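Local coordinates for Lin2722 protein (Listeria innocua, PDB 3DS8) that is of unknown function but belongs to the alpha/beta hydrolase clan, so it may act as a serine hydrolase, at residues F64-N69 and S77-I82; I7-S12 and L106-Y111; G45-E50 and M84-S89; G14-L19 and T38-S43. All blocks are in the same frame, centred on the assembly; numbering follows the deposited sequence.

Contact 1 of 4, residues F64-N69 and S77-I82; sequences FGFEQN and SKWLKI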
loop_
_atom_site.group_PDB
_atom_site.type_symbol
_atom_site.label_atom_id
_atom_site.label_comp_id
_atom_site.label_asym_id
_atom_site.label_seq_id
_atom_site.Cartn_x
_atom_site.Cartn_y
_atom_site.Cartn_z
ATOM N N PHE A 64 -3.629 7.266 8.840
ATOM C CA PHE A 64 -5.029 6.879 8.693
ATOM C C PHE A 64 -5.420 5.725 9.613
ATOM O O PHE A 64 -4.662 4.769 9.774
ATOM C CB PHE A 64 -5.322 6.526 7.234
ATOM C CG PHE A 64 -6.757 6.610 6.895
ATOM C CD1 PHE A 64 -7.307 7.813 6.491
ATOM C CD2 PHE A 64 -7.573 5.503 7.013
ATOM C CE1 PHE A 64 -8.643 7.924 6.205
ATOM C CE2 PHE A 64 -8.925 5.593 6.719
ATOM C CZ PHE A 64 -9.470 6.810 6.319
ATOM N N GLY A 65 -6.623 5.782 10.182
ATOM C CA GLY A 65 -7.085 4.701 11.018
ATOM C C GLY A 65 -8.504 4.300 10.685
ATOM O O GLY A 65 -9.358 5.141 10.588
ATOM N N PHE A 66 -8.748 3.004 10.563
ATOM C CA PHE A 66 -10.108 2.458 10.509
ATOM C C PHE A 66 -10.539 1.956 11.882
ATOM O O PHE A 66 -9.925 1.025 12.426
ATOM C CB PHE A 66 -10.143 1.280 9.545
ATOM C CG PHE A 66 -9.889 1.642 8.119
ATOM C CD1 PHE A 66 -10.887 2.212 7.365
ATOM C CD2 PHE A 66 -8.650 1.426 7.530
ATOM C CE1 PHE A 66 -10.672 2.549 6.025
ATOM C CE2 PHE A 66 -8.408 1.807 6.221
ATOM C CZ PHE A 66 -9.452 2.339 5.447
ATOM N N GLU A 67 -11.612 2.513 12.448
ATOM C CA GLU A 67 -12.102 2.006 13.745
ATOM C C GLU A 67 -12.483 0.513 13.642
ATOM O O GLU A 67 -12.276 -0.268 14.585
ATOM C CB GLU A 67 -13.338 2.760 14.222
ATOM C CG GLU A 67 -13.800 2.239 15.594
ATOM C CD GLU A 67 -14.504 3.261 16.499
ATOM O OE1 GLU A 67 -14.917 4.350 16.032
ATOM O OE2 GLU A 67 -14.630 2.948 17.710
ATOM N N GLN A 68 -13.048 0.147 12.504
ATOM C CA GLN A 68 -13.377 -1.244 12.201
ATOM C C GLN A 68 -12.138 -1.881 11.592
ATOM O O GLN A 68 -12.025 -2.039 10.376
ATOM C CB GLN A 68 -14.595 -1.342 11.280
ATOM C CG GLN A 68 -15.904 -1.028 12.026
ATOM C CD GLN A 68 -16.288 0.410 11.985
ATOM O OE1 GLN A 68 -16.097 1.076 10.965
ATOM N NE2 GLN A 68 -16.895 0.904 13.073
ATOM N N ASN A 69 -11.208 -2.229 12.474
ATOM C CA ASN A 69 -9.813 -2.515 12.083
ATOM C C ASN A 69 -9.566 -3.979 11.727
ATOM O O ASN A 69 -8.427 -4.392 11.487
ATOM C CB ASN A 69 -8.833 -1.954 13.137
ATOM C CG ASN A 69 -8.806 -2.762 14.441
ATOM O OD1 ASN A 69 -9.702 -3.532 14.713
ATOM N ND2 ASN A 69 -7.805 -2.504 15.292
ATOM N N SER A 77 -11.598 0.144 1.519
ATOM C CA SER A 77 -11.487 1.011 0.339
ATOM C C SER A 77 -12.669 1.950 0.181
ATOM O O SER A 77 -12.490 3.127 -0.152
ATOM C CB SER A 77 -11.329 0.166 -0.892
ATOM O OG SER A 77 -11.196 0.956 -2.057
ATOM N N LYS A 78 -13.892 1.428 0.364
ATOM C CA LYS A 78 -15.114 2.259 0.323
ATOM C C LYS A 78 -15.110 3.344 1.390
ATOM O O LYS A 78 -15.451 4.488 1.111
ATOM C CB LYS A 78 -16.357 1.387 0.506
ATOM C CG LYS A 78 -16.599 0.430 -0.632
ATOM C CD LYS A 78 -17.894 -0.351 -0.403
ATOM C CE LYS A 78 -17.869 -1.679 -1.116
ATOM N NZ LYS A 78 -17.459 -1.527 -2.562
ATOM N N TRP A 79 -14.687 2.996 2.605
ATOM C CA TRP A 79 -14.610 3.978 3.691
ATOM C C TRP A 79 -13.491 5.009 3.465
ATOM O O TRP A 79 -13.659 6.206 3.761
ATOM C CB TRP A 79 -14.453 3.290 5.040
ATOM C CG TRP A 79 -15.549 2.357 5.340
ATOM C CD1 TRP A 79 -16.843 2.415 4.888
ATOM C CD2 TRP A 79 -15.463 1.205 6.172
ATOM N NE1 TRP A 79 -17.563 1.325 5.368
ATOM C CE2 TRP A 79 -16.735 0.575 6.164
ATOM C CE3 TRP A 79 -14.445 0.633 6.916
ATOM C CZ2 TRP A 79 -16.995 -0.590 6.899
ATOM C CZ3 TRP A 79 -14.702 -0.541 7.630
ATOM C CH2 TRP A 79 -15.963 -1.112 7.644
ATOM N N LEU A 80 -12.371 4.544 2.931
ATOM C CA LEU A 80 -11.274 5.433 2.548
ATOM C C LEU A 80 -11.738 6.458 1.514
ATOM O O LEU A 80 -11.433 7.646 1.654
ATOM C CB LEU A 80 -10.104 4.614 2.014
ATOM C CG LEU A 80 -8.858 5.351 1.521
ATOM C CD1 LEU A 80 -8.254 6.134 2.680
ATOM C CD2 LEU A 80 -7.871 4.345 0.956
ATOM N N LYS A 81 -12.466 6.013 0.488
ATOM C CA LYS A 81 -13.022 6.934 -0.523
ATOM C C LYS A 81 -13.846 8.046 0.110
ATOM O O LYS A 81 -13.704 9.205 -0.217
ATOM C CB LYS A 81 -13.893 6.171 -1.547
ATOM C CG LYS A 81 -14.999 6.982 -2.300
ATOM C CD LYS A 81 -14.465 7.554 -3.530
ATOM C CE LYS A 81 -15.563 8.047 -4.491
ATOM N NZ LYS A 81 -16.968 8.273 -4.006
ATOM N N ILE A 82 -14.709 7.685 1.050
ATOM C CA ILE A 82 -15.568 8.663 1.714
ATOM C C ILE A 82 -14.704 9.705 2.435
ATOM O O ILE A 82 -14.940 10.911 2.329
ATOM C CB ILE A 82 -16.551 7.976 2.691
ATOM C CG1 ILE A 82 -17.558 7.111 1.893
ATOM C CG2 ILE A 82 -17.271 9.002 3.568
ATOM C CD1 ILE A 82 -18.372 6.134 2.763
#

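Contact 2 of 4, residues I7-S12 and L106-Y111; sequences ILIHGS and LALTYY. With SO4 (sulfate ion), chain C; SO4 (sulfate ion), chain B.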
loop_
_atom_site.group_PDB
_atom_site.type_symbol
_atom_site.label_atom_id
_atom_site.label_comp_id
_atom_site.label_asym_id
_atom_site.label_seq_id
_atom_site.Cartn_x
_atom_site.Cartn_y
_atom_site.Cartn_z
ATOM N N ILE A 7 -0.409 8.920 2.379
ATOM C CA ILE A 7 -1.329 8.251 3.307
ATOM C C ILE A 7 -0.701 6.939 3.804
ATOM O O ILE A 7 -0.249 6.101 3.011
ATOM C CB ILE A 7 -2.712 8.034 2.708
ATOM C CG1 ILE A 7 -3.707 7.581 3.770
ATOM C CG2 ILE A 7 -2.769 6.992 1.641
ATOM C CD1 ILE A 7 -5.110 7.881 3.382
ATOM N N LEU A 8 -0.686 6.759 5.113
ATOM C CA LEU A 8 -0.166 5.535 5.780
ATOM C C LEU A 8 -1.341 4.764 6.344
ATOM O O LEU A 8 -2.127 5.269 7.176
ATOM C CB LEU A 8 0.797 5.870 6.913
ATOM C CG LEU A 8 1.989 6.734 6.483
ATOM C CD1 LEU A 8 2.872 7.052 7.742
ATOM C CD2 LEU A 8 2.787 6.122 5.304
ATOM N N ILE A 9 -1.445 3.501 5.932
ATOM C CA ILE A 9 -2.578 2.647 6.315
ATOM C C ILE A 9 -2.088 1.358 6.981
ATOM O O ILE A 9 -1.288 0.625 6.396
ATOM C CB ILE A 9 -3.513 2.314 5.149
ATOM C CG1 ILE A 9 -3.983 3.595 4.473
ATOM C CG2 ILE A 9 -4.695 1.500 5.661
ATOM C CD1 ILE A 9 -5.008 3.396 3.384
ATOM N N HIS A 10 -2.605 1.117 8.176
ATOM C CA HIS A 10 -2.290 -0.046 8.995
ATOM C C HIS A 10 -2.862 -1.359 8.417
ATOM O O HIS A 10 -3.688 -1.337 7.492
ATOM C CB HIS A 10 -2.800 0.186 10.432
ATOM C CG HIS A 10 -4.277 0.416 10.528
ATOM N ND1 HIS A 10 -5.192 -0.615 10.524
ATOM C CD2 HIS A 10 -5.000 1.562 10.573
ATOM C CE1 HIS A 10 -6.414 -0.110 10.630
ATOM N NE2 HIS A 10 -6.325 1.205 10.661
ATOM N N GLY A 11 -2.410 -2.461 9.012
ATOM C CA GLY A 11 -2.918 -3.807 8.788
ATOM C C GLY A 11 -4.081 -4.094 9.712
ATOM O O GLY A 11 -4.448 -3.275 10.579
ATOM N N SER A 12 -4.660 -5.271 9.563
ATOM C CA SER A 12 -5.771 -5.647 10.409
ATOM C C SER A 12 -5.277 -5.728 11.855
ATOM O O SER A 12 -4.105 -6.129 12.141
ATOM C CB SER A 12 -6.486 -6.911 9.894
ATOM O OG SER A 12 -5.850 -8.085 10.306
ATOM N N LEU A 106 -3.964 -3.871 0.458
ATOM C CA LEU A 106 -5.105 -4.356 -0.314
ATOM C C LEU A 106 -6.180 -3.268 -0.496
ATOM O O LEU A 106 -6.725 -3.108 -1.562
ATOM C CB LEU A 106 -5.711 -5.612 0.282
ATOM C CG LEU A 106 -4.789 -6.825 0.475
ATOM C CD1 LEU A 106 -5.515 -7.983 1.160
ATOM C CD2 LEU A 106 -4.200 -7.180 -0.889
ATOM N N ALA A 107 -6.461 -2.529 0.567
ATOM C CA ALA A 107 -7.399 -1.403 0.495
ATOM C C ALA A 107 -6.951 -0.362 -0.531
ATOM O O ALA A 107 -7.758 0.108 -1.367
ATOM C CB ALA A 107 -7.576 -0.770 1.905
ATOM N N LEU A 108 -5.660 -0.049 -0.553
ATOM C CA LEU A 108 -5.150 0.856 -1.564
ATOM C C LEU A 108 -5.307 0.317 -2.985
ATOM O O LEU A 108 -5.423 1.095 -3.918
ATOM C CB LEU A 108 -3.691 1.205 -1.280
ATOM C CG LEU A 108 -3.383 2.089 -0.063
ATOM C CD1 LEU A 108 -1.876 2.133 0.231
ATOM C CD2 LEU A 108 -3.968 3.504 -0.265
ATOM N N THR A 109 -5.167 -0.999 -3.155
ATOM C CA THR A 109 -5.260 -1.623 -4.469
ATOM C C THR A 109 -6.717 -1.580 -4.991
ATOM O O THR A 109 -6.977 -1.189 -6.143
ATOM C CB THR A 109 -4.723 -3.052 -4.411
ATOM O OG1 THR A 109 -3.360 -3.012 -3.966
ATOM C CG2 THR A 109 -4.822 -3.771 -5.792
ATOM N N TYR A 110 -7.672 -1.877 -4.137
ATOM C CA TYR A 110 -9.069 -1.609 -4.485
ATOM C C TYR A 110 -9.287 -0.131 -4.818
ATOM O O TYR A 110 -9.969 0.204 -5.772
ATOM C CB TYR A 110 -10.007 -1.993 -3.329
ATOM C CG TYR A 110 -10.342 -3.437 -3.296
ATOM C CD1 TYR A 110 -11.228 -3.970 -4.215
ATOM C CD2 TYR A 110 -9.789 -4.283 -2.338
ATOM C CE1 TYR A 110 -11.547 -5.322 -4.182
ATOM C CE2 TYR A 110 -10.113 -5.633 -2.295
ATOM C CZ TYR A 110 -10.973 -6.143 -3.217
ATOM O OH TYR A 110 -11.354 -7.488 -3.212
ATOM N N TYR A 111 -8.717 0.777 -4.020
ATOM C CA TYR A 111 -8.872 2.235 -4.302
ATOM C C TYR A 111 -8.290 2.603 -5.677
ATOM O O TYR A 111 -8.875 3.343 -6.452
ATOM C CB TYR A 111 -8.169 3.004 -3.184
ATOM C CG TYR A 111 -8.325 4.515 -3.214
ATOM C CD1 TYR A 111 -9.298 5.154 -2.455
ATOM C CD2 TYR A 111 -7.455 5.298 -3.983
ATOM C CE1 TYR A 111 -9.394 6.563 -2.479
ATOM C CE2 TYR A 111 -7.535 6.694 -4.025
ATOM C CZ TYR A 111 -8.497 7.315 -3.274
ATOM O OH TYR A 111 -8.519 8.680 -3.312
HETATM S S SO4 C . -0.257 -3.289 12.040
HETATM O O1 SO4 C . -0.144 -2.425 11.010
HETATM O O2 SO4 C . 0.751 -4.393 12.015
HETATM O O3 SO4 C . -0.057 -2.579 13.320
HETATM O O4 SO4 C . -1.603 -3.940 12.024
HETATM S S SO4 B . -3.667 -8.560 7.540
HETATM O O1 SO4 B . -3.466 -9.048 6.157
HETATM O O2 SO4 B . -2.537 -8.901 8.383
HETATM O O3 SO4 B . -3.787 -7.097 7.566
HETATM O O4 SO4 B . -4.904 -9.210 8.068
#

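Contact 3 of 4, residues G45-E50 and M84-S89; sequences GKIKFE and MEDLKS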
loop_
_atom_site.group_PDB
_atom_site.type_symbol
_atom_site.label_atom_id
_atom_site.label_comp_id
_atom_site.label_asym_id
_atom_site.label_seq_id
_atom_site.Cartn_x
_atom_site.Cartn_y
_atom_site.Cartn_z
ATOM N N GLY A 45 -20.566 6.070 10.717
ATOM C CA GLY A 45 -20.783 7.317 10.018
ATOM C C GLY A 45 -20.010 8.527 10.550
ATOM O O GLY A 45 -20.578 9.622 10.511
ATOM N N LYS A 46 -18.794 8.343 11.079
ATOM C CA LYS A 46 -17.976 9.453 11.601
ATOM C C LYS A 46 -16.624 9.533 10.894
ATOM O O LYS A 46 -16.003 8.501 10.636
ATOM C CB LYS A 46 -17.730 9.297 13.097
ATOM C CG LYS A 46 -19.035 9.098 13.918
ATOM C CD LYS A 46 -18.823 9.260 15.422
ATOM C CE LYS A 46 -19.745 8.335 16.243
ATOM N NZ LYS A 46 -19.256 8.208 17.670
ATOM N N ILE A 47 -16.180 10.747 10.581
ATOM C CA ILE A 47 -14.845 11.018 10.026
ATOM C C ILE A 47 -14.211 12.039 10.971
ATOM O O ILE A 47 -14.837 13.024 11.301
ATOM C CB ILE A 47 -14.926 11.670 8.627
ATOM C CG1 ILE A 47 -15.507 10.721 7.588
ATOM C CG2 ILE A 47 -13.530 12.124 8.131
ATOM C CD1 ILE A 47 -14.705 9.506 7.394
ATOM N N LYS A 48 -12.976 11.822 11.351
ATOM C CA LYS A 48 -12.304 12.717 12.285
ATOM C C LYS A 48 -10.966 13.074 11.739
ATOM O O LYS A 48 -10.252 12.182 11.280
ATOM C CB LYS A 48 -12.101 12.023 13.616
ATOM C CG LYS A 48 -11.522 12.935 14.689
ATOM C CD LYS A 48 -11.164 12.191 16.043
ATOM C CE LYS A 48 -12.044 10.944 16.326
ATOM N NZ LYS A 48 -11.857 10.462 17.755
ATOM N N PHE A 49 -10.648 14.364 11.793
ATOM C CA PHE A 49 -9.339 14.908 11.440
ATOM C C PHE A 49 -8.747 15.453 12.732
ATOM O O PHE A 49 -9.442 16.175 13.483
ATOM C CB PHE A 49 -9.421 16.162 10.549
ATOM C CG PHE A 49 -10.045 15.976 9.191
ATOM C CD1 PHE A 49 -9.263 16.074 8.043
ATOM C CD2 PHE A 49 -11.410 15.827 9.056
ATOM C CE1 PHE A 49 -9.843 15.985 6.761
ATOM C CE2 PHE A 49 -12.009 15.719 7.766
ATOM C CZ PHE A 49 -11.222 15.799 6.630
ATOM N N GLU A 50 -7.476 15.157 12.961
ATOM C CA GLU A 50 -6.696 15.791 14.041
ATOM C C GLU A 50 -5.447 16.403 13.443
ATOM O O GLU A 50 -4.610 15.698 12.856
ATOM C CB GLU A 50 -6.306 14.764 15.092
ATOM C CG GLU A 50 -7.498 14.143 15.813
ATOM C CD GLU A 50 -7.093 12.911 16.645
ATOM O OE1 GLU A 50 -6.971 11.777 16.075
ATOM O OE2 GLU A 50 -6.896 13.091 17.874
HETATM N N MSE A 84 -11.441 10.325 1.806
HETATM C CA MSE A 84 -10.667 11.059 0.787
HETATM C C MSE A 84 -11.479 12.150 0.085
HETATM O O MSE A 84 -10.897 13.184 -0.274
HETATM C CB MSE A 84 -10.079 10.119 -0.256
HETATM C CG MSE A 84 -9.037 9.186 0.297
HETATM SE SE MSE A 84 -7.515 10.150 1.196
HETATM C CE MSE A 84 -8.162 10.111 3.093
ATOM N N GLU A 85 -12.799 11.967 -0.038
ATOM C CA GLU A 85 -13.659 13.053 -0.561
ATOM C C GLU A 85 -13.566 14.256 0.392
ATOM O O GLU A 85 -13.465 15.399 -0.045
ATOM C CB GLU A 85 -15.117 12.625 -0.745
ATOM C CG GLU A 85 -15.304 11.649 -1.859
ATOM C CD GLU A 85 -16.716 11.016 -1.885
ATOM O OE1 GLU A 85 -17.315 10.779 -0.809
ATOM O OE2 GLU A 85 -17.205 10.711 -2.988
ATOM N N ASP A 86 -13.567 13.991 1.693
ATOM C CA ASP A 86 -13.477 15.086 2.677
ATOM C C ASP A 86 -12.095 15.714 2.676
ATOM O O ASP A 86 -11.976 16.947 2.758
ATOM C CB ASP A 86 -13.795 14.565 4.079
ATOM C CG ASP A 86 -15.257 14.299 4.285
ATOM O OD1 ASP A 86 -16.087 14.759 3.459
ATOM O OD2 ASP A 86 -15.590 13.660 5.308
ATOM N N LEU A 87 -11.052 14.891 2.590
ATOM C CA LEU A 87 -9.672 15.418 2.533
ATOM C C LEU A 87 -9.480 16.345 1.350
ATOM O O LEU A 87 -8.931 17.442 1.505
ATOM C CB LEU A 87 -8.660 14.293 2.462
ATOM C CG LEU A 87 -7.183 14.708 2.577
ATOM C CD1 LEU A 87 -6.846 15.408 3.953
ATOM C CD2 LEU A 87 -6.262 13.530 2.330
ATOM N N LYS A 88 -9.949 15.913 0.178
ATOM C CA LYS A 88 -9.791 16.709 -1.047
ATOM C C LYS A 88 -10.647 17.982 -0.940
ATOM O O LYS A 88 -10.226 19.077 -1.362
ATOM C CB LYS A 88 -10.134 15.920 -2.308
ATOM C CG LYS A 88 -9.805 16.705 -3.625
ATOM C CD LYS A 88 -9.787 15.855 -4.883
ATOM C CE LYS A 88 -9.385 16.671 -6.109
ATOM N NZ LYS A 88 -10.555 17.401 -6.577
ATOM N N SER A 89 -11.849 17.842 -0.383
ATOM C CA SER A 89 -12.690 19.004 -0.170
ATOM C C SER A 89 -12.004 20.053 0.678
ATOM O O SER A 89 -12.061 21.256 0.341
ATOM C CB SER A 89 -14.016 18.620 0.466
ATOM O OG SER A 89 -14.847 19.755 0.513
#

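Contact 4 of 4, residues G14-L19 and T38-S43; sequences GNASSL and TMTVNS. With SO4 (sulfate ion), chain C.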
loop_
_atom_site.group_PDB
_atom_site.type_symbol
_atom_site.label_atom_id
_atom_site.label_comp_id
_atom_site.label_asym_id
_atom_site.label_seq_id
_atom_site.Cartn_x
_atom_site.Cartn_y
_atom_site.Cartn_z
ATOM N N GLY A 14 -4.615 -3.077 13.501
ATOM C CA GLY A 14 -3.788 -1.909 13.716
ATOM C C GLY A 14 -4.602 -0.630 13.875
ATOM O O GLY A 14 -5.828 -0.665 14.023
ATOM N N ASN A 15 -3.898 0.494 13.870
ATOM C CA ASN A 15 -4.515 1.787 14.094
ATOM C C ASN A 15 -3.698 2.920 13.459
ATOM O O ASN A 15 -2.700 2.659 12.753
ATOM C CB ASN A 15 -4.757 2.013 15.577
ATOM C CG ASN A 15 -3.490 2.129 16.390
ATOM O OD1 ASN A 15 -2.451 2.453 15.894
ATOM N ND2 ASN A 15 -3.619 1.900 17.711
ATOM N N ALA A 16 -4.107 4.159 13.704
ATOM C CA ALA A 16 -3.428 5.313 13.052
ATOM C C ALA A 16 -1.986 5.510 13.513
ATOM O O ALA A 16 -1.283 6.333 12.957
ATOM C CB ALA A 16 -4.264 6.616 13.244
ATOM N N SER A 17 -1.550 4.767 14.518
ATOM C CA SER A 17 -0.166 4.869 15.017
ATOM C C SER A 17 0.714 3.737 14.524
ATOM O O SER A 17 1.917 3.726 14.773
ATOM C CB SER A 17 -0.188 4.815 16.543
ATOM O OG SER A 17 -0.765 5.993 17.017
ATOM N N SER A 18 0.110 2.784 13.811
ATOM C CA SER A 18 0.823 1.569 13.467
ATOM C C SER A 18 2.068 1.810 12.578
ATOM O O SER A 18 3.002 1.011 12.615
ATOM C CB SER A 18 -0.099 0.610 12.742
ATOM O OG SER A 18 -1.115 0.030 13.567
ATOM N N LEU A 19 2.040 2.822 11.712
ATOM C CA LEU A 19 3.183 3.105 10.821
ATOM C C LEU A 19 4.018 4.300 11.353
ATOM O O LEU A 19 4.720 4.979 10.597
ATOM C CB LEU A 19 2.740 3.332 9.373
ATOM C CG LEU A 19 2.531 2.051 8.568
ATOM C CD1 LEU A 19 1.355 1.182 9.128
ATOM C CD2 LEU A 19 2.326 2.354 7.030
ATOM N N THR A 38 -3.740 13.268 11.454
ATOM C CA THR A 38 -4.328 11.951 11.715
ATOM C C THR A 38 -5.795 11.984 11.308
ATOM O O THR A 38 -6.504 12.924 11.639
ATOM C CB THR A 38 -4.144 11.518 13.187
ATOM O OG1 THR A 38 -2.746 11.298 13.429
ATOM C CG2 THR A 38 -4.938 10.227 13.513
HETATM N N MSE A 39 -6.243 10.974 10.563
HETATM C CA MSE A 39 -7.634 10.893 10.149
HETATM C C MSE A 39 -8.142 9.531 10.499
HETATM O O MSE A 39 -7.462 8.553 10.265
HETATM C CB MSE A 39 -7.825 11.019 8.647
HETATM C CG MSE A 39 -7.649 12.354 8.072
HETATM SE SE MSE A 39 -8.304 12.277 6.184
HETATM C CE MSE A 39 -10.172 12.230 6.447
ATOM N N THR A 40 -9.369 9.448 11.001
ATOM C CA THR A 40 -9.927 8.147 11.256
ATOM C C THR A 40 -11.367 8.096 10.748
ATOM O O THR A 40 -12.044 9.130 10.650
ATOM C CB THR A 40 -9.855 7.858 12.751
ATOM O OG1 THR A 40 -10.496 8.906 13.458
ATOM C CG2 THR A 40 -8.370 7.803 13.256
ATOM N N VAL A 41 -11.835 6.899 10.432
ATOM C CA VAL A 41 -13.195 6.720 9.876
ATOM C C VAL A 41 -13.840 5.531 10.572
ATOM O O VAL A 41 -13.166 4.593 11.016
ATOM C CB VAL A 41 -13.205 6.578 8.307
ATOM C CG1 VAL A 41 -12.402 5.313 7.835
ATOM C CG2 VAL A 41 -14.670 6.500 7.721
ATOM N N ASN A 42 -15.156 5.626 10.709
ATOM C CA ASN A 42 -15.980 4.620 11.336
ATOM C C ASN A 42 -17.166 4.436 10.392
ATOM O O ASN A 42 -17.874 5.403 10.080
ATOM C CB ASN A 42 -16.435 5.162 12.682
ATOM C CG ASN A 42 -17.242 4.193 13.497
ATOM O OD1 ASN A 42 -17.793 3.192 13.012
ATOM N ND2 ASN A 42 -17.358 4.516 14.767
ATOM N N SER A 43 -17.404 3.197 10.003
ATOM C CA SER A 43 -18.541 2.836 9.158
ATOM C C SER A 43 -19.891 3.210 9.764
ATOM O O SER A 43 -20.887 3.189 9.043
ATOM C CB SER A 43 -18.540 1.326 8.884
ATOM O OG SER A 43 -18.900 0.600 10.048
HETATM S S SO4 C . -0.257 -3.289 12.040
HETATM O O1 SO4 C . -0.144 -2.425 11.010
HETATM O O2 SO4 C . 0.751 -4.393 12.015
HETATM O O3 SO4 C . -0.057 -2.579 13.320
HETATM O O4 SO4 C . -1.603 -3.940 12.024
HETATM O O HOH W 1 -1.679 8.809 14.532
#

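Contact 1 of 4, residues F64-N69 and S77-I82
Phe-64, Phe-66 and Gln-68 meet Trp-79 and Leu-80 in a buried sheet-to-helix contact of the alpha/beta hydrolase fold, where strand 61-66 leads through a short loop into helix 73-91, which packs across one face of the central sheet. Strand and helix axes approach to 10.2 Å and run at 129° to each other. No hydrogen bond crosses between the two segments; the grip is apolar and aromatic. Leu-80 sends CD1 over one face of the Phe-64 ring, 4.0 Å from the ring centroid, a CH-pi contact with the methyl almost on the ring normal. CG of Phe-64 is anti to the backbone N (chi1 -159°), which swings the ring beneath that methyl. The Phe-66 ring is used differently: the backbone N of Leu-80 lies near its plane, at the rim, and CD1 of Phe-66 comes 3.9 Å from CE3 of Trp-79, reaching the indole at its edge. Helix 103-114 adds Tyr-111 against Leu-80, while Trp-76 stacks on Phe-66.

At the outer end, Gln-68 sits at the centre of an inverse gamma turn and crosses the indole at about a right angle. The amide stands nearly upright on the ring plane, and both its ends are held by the end of neighbouring strand 36-42 and the residue after it: NE2 bonds to Asn-42 OD1, and OE1 accepts from Ser-43 N. Held by this second bond, OE1 rests over a face of Trp-79 toward the rim, and Gln-68 CB lies 3.7 Å from Trp-79 CZ3.

Contact 2 of 4, residues I7-S12 and L106-Y111
Leu-108 pushes a single methyl, CD2, against two isoleucines of strand 6-9, and that is the whole of the tight packing here. Its CD2 comes to 3.8 Å from Ile-9 CD1 and to 4.2 Å from Ile-7 CG2. With CG1 of Ile-9 anti to the carbonyl carbon (chi1 -54°) and the chain extended beyond it, CD1 is carried out to the leucine, which it crosses obliquely. Ile-7 offers its shorter branch, CG2, and lies alongside Leu-108, pointing the other way.

Past Ile-9 the strand gives way to a looser, polar loop that leaves the helix behind. His-10 ND1 donates to Gly-11 O at 2.8 Å, nearly straight, while His-10 NE2 accepts a hydrogen bond from Phe-66 N, so the ring is fixed from two sides. Two sulfates, probably from the crystallisation liquor, occupy this end: Gly-11 N donates to O1 of the chain C sulfate at 3.0 Å, and the exposed Ser-12 holds the chain B sulfate through N and OG. That second ion is also hydrogen-bonded to Asn-103 N and His-222 NE2, consistent with a hydrolase active-site pocket.

Strand 6-9 runs between strands 61-66 and 95-101, while helix 103-114 lies against it beside helix 73-91, whose Leu-80 touches Ile-7.

Contact 3 of 4, residues G45-E50 and M84-S89
Ile-47 and Phe-49 reach from strand 46-50, an outermost strand of the alpha/beta hydrolase sheet, to Asp-86 and Leu-87 on helix 73-91. The strand and helix axes pass 10.1 Å apart at their closest. Alternate residues of the strand face the helix, and both inward side chains adopt the same first torsion: CG1 of Ile-47 and CG of Phe-49 each stand anti to the carbonyl carbon, beside the backbone N. That places the phenyl ring toward the helix, and chi2 of -111° turns it edge-on, with Asp-86 CB and the backbone N of Leu-87 near its plane.

Leu-87 differs, with CG anti to the backbone N (chi1 -173°), and so places CD1 4.1 Å from Phe-49 CE1. Asp-86 spans both strand residues. Its CG is anti to the carbonyl carbon (chi1 -74°), which leaves CB against the phenylalanine and brings OD2 to the isoleucine, an apolar surface that offers it no hydrogen bond.

A G1 beta bulge at Gly-45 and Lys-46, opposite Asn-42, starts the strand, and Val-41 and Met-39 of the adjacent strand back Ile-47 and Phe-49. The nearest approaches are Ile-47 CG1 to Asp-86 OD2 at 3.7 Å and Phe-49 CZ to Asp-86 CB at 3.8 Å.

Contact 4 of 4, residues G14-L19 and T38-S43
Ala-16 supplies the apolar part of this small surface contact. Its CB points at strand 36-42 and meets CG2 of Thr-38 at 3.7 Å and, more loosely, CG2 of Thr-40 at 4.3 Å. In Thr-38 the methyl is anti to the backbone N and OG1 anti to the carbonyl carbon (chi1 -67°), an orientation that gives CG2 to the alanine and the hydroxyl to the bridging water.

Water carries the polar link. One molecule lies 2.9 Å from Thr-38 OG1 and donates a weak hydrogen bond to Ala-16 O; no direct hydrogen bond joins the two segments.

Bonds inside the loop hold Ala-16 in place. A type I turn from Asn-15 to Ser-18 is closed by Ser-18 N donating to Asn-15 O. An Asx turn is added by Ser-17 N, which reaches Asn-15 OD1 at 2.8 Å from above the carbonyl plane. Asn-15 N in turn donates to Ser-18 OG at 2.8 Å.

Anion binding uses the same hydroxyl: Ser-18 OG donates to O3 of the chain C sulfate at 2.8 Å. The loop leaves the C-terminal end of inner strand 6-9 and borders this sulfate site; in alpha/beta hydrolases the loop after such a His-Gly strand end commonly contributes to the oxyanion hole.

In the fold
From the N terminus, strand 6-9 opens contact 2, whose loop stays open until helix 103-114 and encloses the other three contacts. Contact 4 comes first within it, closing when strand 36-42 returns beside the loop 14-19. Contact 3 opens next at strand 46-50 and closes on helix 73-91; contact 1, between strand 61-66 and an earlier part of that helix, falls wholly within it. None of the loops cross. Contacts 1 and 3 share helix 73-91 and meet at Met-84, while contacts 2 and 4 share a sulfate. Through the neighbouring strands 46-50, 36-42, 61-66 and 6-9, all four join one half of the sheet to its helices and loops.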